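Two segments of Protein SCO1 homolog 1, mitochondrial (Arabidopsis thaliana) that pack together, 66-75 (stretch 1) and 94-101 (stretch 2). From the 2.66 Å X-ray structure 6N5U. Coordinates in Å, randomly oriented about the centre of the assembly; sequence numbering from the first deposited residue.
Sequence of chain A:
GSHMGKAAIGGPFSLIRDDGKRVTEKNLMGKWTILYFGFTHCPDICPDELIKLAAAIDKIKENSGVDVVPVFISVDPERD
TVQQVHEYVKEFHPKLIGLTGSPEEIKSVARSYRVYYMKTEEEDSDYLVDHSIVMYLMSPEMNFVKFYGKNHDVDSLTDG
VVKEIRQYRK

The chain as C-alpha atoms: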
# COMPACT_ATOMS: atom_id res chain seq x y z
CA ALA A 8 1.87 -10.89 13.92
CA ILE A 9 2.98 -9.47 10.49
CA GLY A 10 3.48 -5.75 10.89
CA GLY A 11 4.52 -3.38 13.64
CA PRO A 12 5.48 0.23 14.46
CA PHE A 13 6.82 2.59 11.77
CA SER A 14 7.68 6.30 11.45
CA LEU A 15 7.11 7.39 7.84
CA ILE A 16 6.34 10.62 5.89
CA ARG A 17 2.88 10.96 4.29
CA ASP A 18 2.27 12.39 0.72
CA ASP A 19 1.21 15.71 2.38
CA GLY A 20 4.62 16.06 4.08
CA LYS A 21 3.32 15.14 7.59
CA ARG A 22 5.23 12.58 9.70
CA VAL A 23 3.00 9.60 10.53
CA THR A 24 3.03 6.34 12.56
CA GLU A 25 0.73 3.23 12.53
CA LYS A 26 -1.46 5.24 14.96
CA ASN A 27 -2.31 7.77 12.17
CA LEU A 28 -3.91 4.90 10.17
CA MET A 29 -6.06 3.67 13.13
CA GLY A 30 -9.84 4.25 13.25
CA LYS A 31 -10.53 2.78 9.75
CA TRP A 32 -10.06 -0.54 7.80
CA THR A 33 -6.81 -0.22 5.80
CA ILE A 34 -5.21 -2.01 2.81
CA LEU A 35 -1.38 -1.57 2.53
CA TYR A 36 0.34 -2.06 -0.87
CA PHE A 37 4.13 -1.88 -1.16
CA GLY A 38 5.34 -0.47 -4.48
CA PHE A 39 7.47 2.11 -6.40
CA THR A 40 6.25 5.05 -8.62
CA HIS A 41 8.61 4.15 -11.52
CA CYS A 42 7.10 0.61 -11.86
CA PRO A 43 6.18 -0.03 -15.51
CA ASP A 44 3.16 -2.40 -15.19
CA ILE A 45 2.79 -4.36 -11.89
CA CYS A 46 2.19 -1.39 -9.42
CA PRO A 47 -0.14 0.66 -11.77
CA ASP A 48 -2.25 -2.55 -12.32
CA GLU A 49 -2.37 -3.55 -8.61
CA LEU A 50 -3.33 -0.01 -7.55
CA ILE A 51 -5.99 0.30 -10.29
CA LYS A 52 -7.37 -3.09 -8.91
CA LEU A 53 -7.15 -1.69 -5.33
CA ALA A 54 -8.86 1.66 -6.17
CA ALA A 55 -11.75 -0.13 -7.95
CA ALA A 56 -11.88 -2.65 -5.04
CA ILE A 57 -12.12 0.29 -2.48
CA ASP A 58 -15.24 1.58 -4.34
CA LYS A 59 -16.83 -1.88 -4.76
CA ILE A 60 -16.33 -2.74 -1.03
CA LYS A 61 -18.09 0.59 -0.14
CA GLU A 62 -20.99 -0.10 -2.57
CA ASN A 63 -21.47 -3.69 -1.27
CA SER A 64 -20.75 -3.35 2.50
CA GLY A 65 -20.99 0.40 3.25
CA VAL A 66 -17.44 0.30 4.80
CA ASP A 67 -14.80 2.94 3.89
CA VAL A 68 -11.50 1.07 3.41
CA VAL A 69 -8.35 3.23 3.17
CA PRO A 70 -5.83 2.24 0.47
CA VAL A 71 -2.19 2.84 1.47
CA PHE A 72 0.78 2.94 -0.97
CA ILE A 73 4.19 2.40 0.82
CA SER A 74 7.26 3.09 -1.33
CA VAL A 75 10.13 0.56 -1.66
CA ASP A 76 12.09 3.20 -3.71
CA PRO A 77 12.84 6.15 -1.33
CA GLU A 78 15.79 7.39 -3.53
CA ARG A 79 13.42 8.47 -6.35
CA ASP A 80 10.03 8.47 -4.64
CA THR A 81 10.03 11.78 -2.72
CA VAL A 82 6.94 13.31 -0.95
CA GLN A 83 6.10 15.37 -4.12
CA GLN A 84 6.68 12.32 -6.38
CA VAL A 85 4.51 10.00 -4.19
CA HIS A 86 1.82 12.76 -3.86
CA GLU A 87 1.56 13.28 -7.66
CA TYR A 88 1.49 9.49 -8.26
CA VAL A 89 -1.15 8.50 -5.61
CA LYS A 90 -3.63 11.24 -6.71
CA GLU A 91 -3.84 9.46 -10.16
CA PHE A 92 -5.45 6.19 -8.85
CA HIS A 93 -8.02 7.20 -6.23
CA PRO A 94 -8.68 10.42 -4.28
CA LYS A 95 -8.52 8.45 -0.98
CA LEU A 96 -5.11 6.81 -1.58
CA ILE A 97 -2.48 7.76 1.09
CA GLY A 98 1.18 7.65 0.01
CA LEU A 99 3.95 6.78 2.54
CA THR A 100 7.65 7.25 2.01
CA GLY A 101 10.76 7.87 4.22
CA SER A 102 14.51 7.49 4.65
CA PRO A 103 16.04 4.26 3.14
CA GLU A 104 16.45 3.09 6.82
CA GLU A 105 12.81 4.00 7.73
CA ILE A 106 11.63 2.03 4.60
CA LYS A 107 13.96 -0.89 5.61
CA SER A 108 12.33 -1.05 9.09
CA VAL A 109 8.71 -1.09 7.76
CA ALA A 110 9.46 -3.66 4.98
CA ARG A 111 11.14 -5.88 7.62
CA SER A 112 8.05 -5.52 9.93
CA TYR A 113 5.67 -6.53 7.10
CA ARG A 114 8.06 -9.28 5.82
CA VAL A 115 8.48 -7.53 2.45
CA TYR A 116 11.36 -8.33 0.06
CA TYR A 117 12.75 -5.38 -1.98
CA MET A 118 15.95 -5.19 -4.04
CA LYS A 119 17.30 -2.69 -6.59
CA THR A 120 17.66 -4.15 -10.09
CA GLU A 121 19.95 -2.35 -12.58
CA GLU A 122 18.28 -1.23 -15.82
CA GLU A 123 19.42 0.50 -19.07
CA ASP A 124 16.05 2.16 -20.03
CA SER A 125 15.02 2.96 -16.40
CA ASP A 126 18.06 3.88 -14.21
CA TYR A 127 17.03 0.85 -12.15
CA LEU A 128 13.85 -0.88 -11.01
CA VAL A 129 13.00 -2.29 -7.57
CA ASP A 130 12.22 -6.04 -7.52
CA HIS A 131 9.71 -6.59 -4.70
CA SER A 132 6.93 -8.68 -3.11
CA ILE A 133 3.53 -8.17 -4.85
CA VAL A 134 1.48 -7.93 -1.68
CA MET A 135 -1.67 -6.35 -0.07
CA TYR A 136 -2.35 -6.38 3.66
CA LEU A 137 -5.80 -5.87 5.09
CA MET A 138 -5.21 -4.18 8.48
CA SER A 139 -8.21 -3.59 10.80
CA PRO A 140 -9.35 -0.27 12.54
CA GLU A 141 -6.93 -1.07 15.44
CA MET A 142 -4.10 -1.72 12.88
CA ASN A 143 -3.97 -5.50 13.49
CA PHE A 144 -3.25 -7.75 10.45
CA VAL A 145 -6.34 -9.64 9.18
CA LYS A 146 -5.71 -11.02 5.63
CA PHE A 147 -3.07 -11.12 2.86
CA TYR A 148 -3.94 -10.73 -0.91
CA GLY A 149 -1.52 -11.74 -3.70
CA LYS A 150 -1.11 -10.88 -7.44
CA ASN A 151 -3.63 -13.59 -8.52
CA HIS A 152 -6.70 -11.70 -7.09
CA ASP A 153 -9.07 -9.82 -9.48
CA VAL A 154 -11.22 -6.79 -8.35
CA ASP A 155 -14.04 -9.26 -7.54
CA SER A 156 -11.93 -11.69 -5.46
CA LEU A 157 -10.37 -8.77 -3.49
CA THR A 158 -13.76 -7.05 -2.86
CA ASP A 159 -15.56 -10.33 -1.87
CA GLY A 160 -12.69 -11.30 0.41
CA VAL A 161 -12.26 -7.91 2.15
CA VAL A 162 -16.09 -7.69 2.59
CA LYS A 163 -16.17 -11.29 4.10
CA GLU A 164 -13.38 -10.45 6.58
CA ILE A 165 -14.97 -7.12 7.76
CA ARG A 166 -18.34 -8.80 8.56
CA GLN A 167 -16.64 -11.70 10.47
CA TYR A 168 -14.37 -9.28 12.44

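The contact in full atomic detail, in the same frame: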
# COMPACT_ATOMS: atom_id res chain seq x y z
N VAL A 66 -18.70 0.04 4.07
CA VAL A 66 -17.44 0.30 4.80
C VAL A 66 -16.41 1.07 3.96
O VAL A 66 -16.06 0.64 2.86
CB VAL A 66 -16.83 -1.00 5.42
CG1 VAL A 66 -15.49 -0.73 6.12
CG2 VAL A 66 -17.80 -1.70 6.37
N ASP A 67 -15.88 2.17 4.52
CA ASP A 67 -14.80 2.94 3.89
C ASP A 67 -13.47 2.26 4.25
O ASP A 67 -13.11 2.14 5.43
CB ASP A 67 -14.82 4.41 4.36
CG ASP A 67 -15.89 5.23 3.69
OD1 ASP A 67 -15.77 5.49 2.47
OD2 ASP A 67 -16.86 5.62 4.38
N VAL A 68 -12.80 1.72 3.24
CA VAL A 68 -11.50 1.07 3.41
C VAL A 68 -10.46 2.02 2.83
O VAL A 68 -10.67 2.55 1.73
CB VAL A 68 -11.45 -0.36 2.82
CG1 VAL A 68 -10.09 -0.99 3.09
CG2 VAL A 68 -12.55 -1.23 3.40
N VAL A 69 -9.38 2.29 3.59
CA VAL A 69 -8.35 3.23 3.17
C VAL A 69 -7.21 2.53 2.45
O VAL A 69 -6.51 1.74 3.08
CB VAL A 69 -7.83 4.17 4.30
CG1 VAL A 69 -6.90 5.24 3.74
CG2 VAL A 69 -8.98 4.80 5.07
N PRO A 70 -6.98 2.84 1.15
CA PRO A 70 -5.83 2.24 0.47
C PRO A 70 -4.58 3.01 0.86
O PRO A 70 -4.62 4.24 1.02
CB PRO A 70 -6.19 2.39 -1.02
CG PRO A 70 -7.10 3.59 -1.09
CD PRO A 70 -7.72 3.78 0.27
N VAL A 71 -3.47 2.27 1.10
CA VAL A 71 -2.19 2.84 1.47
C VAL A 71 -1.04 2.34 0.56
O VAL A 71 -0.72 1.14 0.57
CB VAL A 71 -1.88 2.66 2.98
CG1 VAL A 71 -0.46 3.13 3.34
CG2 VAL A 71 -2.92 3.36 3.85
N PHE A 72 -0.40 3.26 -0.16
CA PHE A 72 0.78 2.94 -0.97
C PHE A 72 2.06 3.23 -0.14
O PHE A 72 2.24 4.37 0.29
CB PHE A 72 0.78 3.81 -2.23
CG PHE A 72 2.06 3.83 -3.04
CD1 PHE A 72 2.32 2.83 -3.96
CD2 PHE A 72 2.95 4.88 -2.92
CE1 PHE A 72 3.50 2.87 -4.73
CE2 PHE A 72 4.13 4.91 -3.68
CZ PHE A 72 4.40 3.90 -4.58
N ILE A 73 2.92 2.21 0.10
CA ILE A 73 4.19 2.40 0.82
C ILE A 73 5.31 2.17 -0.18
O ILE A 73 5.34 1.13 -0.84
CB ILE A 73 4.31 1.50 2.06
CG1 ILE A 73 3.10 1.71 3.00
CG2 ILE A 73 5.67 1.74 2.78
CD1 ILE A 73 3.09 0.79 4.29
N SER A 74 6.18 3.15 -0.35
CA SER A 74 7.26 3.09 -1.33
C SER A 74 8.45 2.26 -0.92
O SER A 74 8.97 2.43 0.19
CB SER A 74 7.73 4.50 -1.68
OG SER A 74 8.80 4.41 -2.60
N VAL A 75 8.92 1.38 -1.83
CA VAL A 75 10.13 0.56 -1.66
C VAL A 75 11.27 1.17 -2.50
O VAL A 75 12.30 0.53 -2.71
CB VAL A 75 9.92 -0.96 -1.93
CG1 VAL A 75 8.96 -1.59 -0.92
CG2 VAL A 75 9.49 -1.24 -3.38
N PRO A 94 -8.87 9.25 -5.14
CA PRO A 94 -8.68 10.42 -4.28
C PRO A 94 -8.42 10.08 -2.80
O PRO A 94 -7.95 10.94 -2.07
CB PRO A 94 -9.96 11.25 -4.49
CG PRO A 94 -10.94 10.35 -5.07
CD PRO A 94 -10.25 9.18 -5.67
N LYS A 95 -8.68 8.82 -2.38
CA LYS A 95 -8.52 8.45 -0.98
C LYS A 95 -7.30 7.59 -0.74
O LYS A 95 -7.14 7.05 0.36
CB LYS A 95 -9.83 7.83 -0.43
CG LYS A 95 -10.89 8.91 -0.15
CD LYS A 95 -12.27 8.34 0.07
CE LYS A 95 -13.28 9.39 0.46
NZ LYS A 95 -14.59 8.76 0.83
N LEU A 96 -6.35 7.58 -1.71
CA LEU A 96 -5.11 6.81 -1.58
C LEU A 96 -3.98 7.62 -0.95
O LEU A 96 -3.45 8.54 -1.56
CB LEU A 96 -4.69 6.18 -2.95
CG LEU A 96 -3.30 5.50 -3.09
CD1 LEU A 96 -3.17 4.27 -2.22
CD2 LEU A 96 -3.06 5.10 -4.51
N ILE A 97 -3.59 7.23 0.28
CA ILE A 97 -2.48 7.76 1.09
C ILE A 97 -1.16 7.18 0.56
O ILE A 97 -1.07 5.98 0.30
CB ILE A 97 -2.72 7.37 2.59
CG1 ILE A 97 -3.96 8.09 3.17
CG2 ILE A 97 -1.47 7.59 3.48
CD1 ILE A 97 -4.30 7.74 4.64
N GLY A 98 -0.16 8.03 0.44
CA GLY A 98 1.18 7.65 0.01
C GLY A 98 2.17 7.83 1.13
O GLY A 98 2.22 8.90 1.73
N LEU A 99 2.94 6.76 1.48
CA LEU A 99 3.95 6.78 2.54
C LEU A 99 5.31 6.53 1.97
O LEU A 99 5.50 5.66 1.13
CB LEU A 99 3.67 5.75 3.64
CG LEU A 99 2.32 5.77 4.36
CD1 LEU A 99 2.28 4.68 5.42
CD2 LEU A 99 2.03 7.12 5.01
N THR A 100 6.26 7.31 2.42
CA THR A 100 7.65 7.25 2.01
C THR A 100 8.52 7.45 3.29
O THR A 100 7.98 7.42 4.41
CB THR A 100 7.86 8.28 0.86
OG1 THR A 100 9.09 8.03 0.18
CG2 THR A 100 7.76 9.75 1.32
N GLY A 101 9.84 7.62 3.12
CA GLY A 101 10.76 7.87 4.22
C GLY A 101 12.21 7.80 3.82
O GLY A 101 12.55 7.90 2.64

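Two neighbouring strands of Protein SCO1 homolog 1 run side by side in the same direction, their axes 24° apart and 4.7 Å at closest approach, and together the two stretches bury 544 Å² of surface. Val71 pairs with Ile97, Phe72 with Gly98 and Ile73 with Leu99, with CA–CA separations of 4.9, 4.8 and 4.7 Å.

Backbone hydrogen bonds hold this parallel register in a zigzag. Ile97 N donates to Pro70 O (3.2 Å), and Ile97 O accepts from Phe72 N (2.8 Å); Leu99 N then donates to Phe72 O (2.8 Å), and Leu99 O accepts from Ser74 N (3.0 Å). Ile97 and Leu99 thus each use both backbone polar groups, while Phe72 bridges the two from the facing strand. The first bond is the longest and least straight, with an angle of 153° at the hydrogen against 164–168° for the others. Proline has no N-H to give, so Pro70 takes part through its carbonyl. Three CA-H...O contacts fill the spaces between these bonds: Val71 CA to Ile97 O, Gly98 CA to Phe72 O and Ile73 CA to Leu99 O, each 3.5 Å.

Apolar side chains pack on both faces of the sheet. On the face carrying Val71, Ile73, Ile97 and Leu99, Leu99 CD1 lies 3.8 Å from Val71 CG1 and 3.9 Å from Ile73 CG1, so one methyl touches two residues of the facing strand. Val71 CG2 also approaches Ile97 CB (4.2 Å), and Ile97 CD1 reaches back to Val69 CG1 (3.7 Å). On the face carrying Phe72, Leu96 starts out sideways, but its end comes nearer: CD1 packs 3.8 Å from Pro70 CB and 4.0 Å from Phe72 CB. Gly98 brings no side chain to this face, and its CA lies at the edge of the Phe72 ring, near the ring plane.

Beyond the paired residues the contact loosens at one end. Val69 and Lys95 stand 6.7 Å apart between CA atoms, although Pro70 CD still meets Lys95 O at 3.3 Å. Here the extended Lys95 side chain, with chi2 to chi4 all t, places its amine near Asp67. The resulting salt bridge is long, 3.8 Å from Lys95 NZ to Asp67 OD1, and Asp67 is poorly ordered, so this charged link is less sharply defined than the backbone ladder. At the other end, Ser74 CB comes within 4.2 Å of Thr100 OG1, a hydroxyl that is hydrogen-bonded elsewhere in the structure.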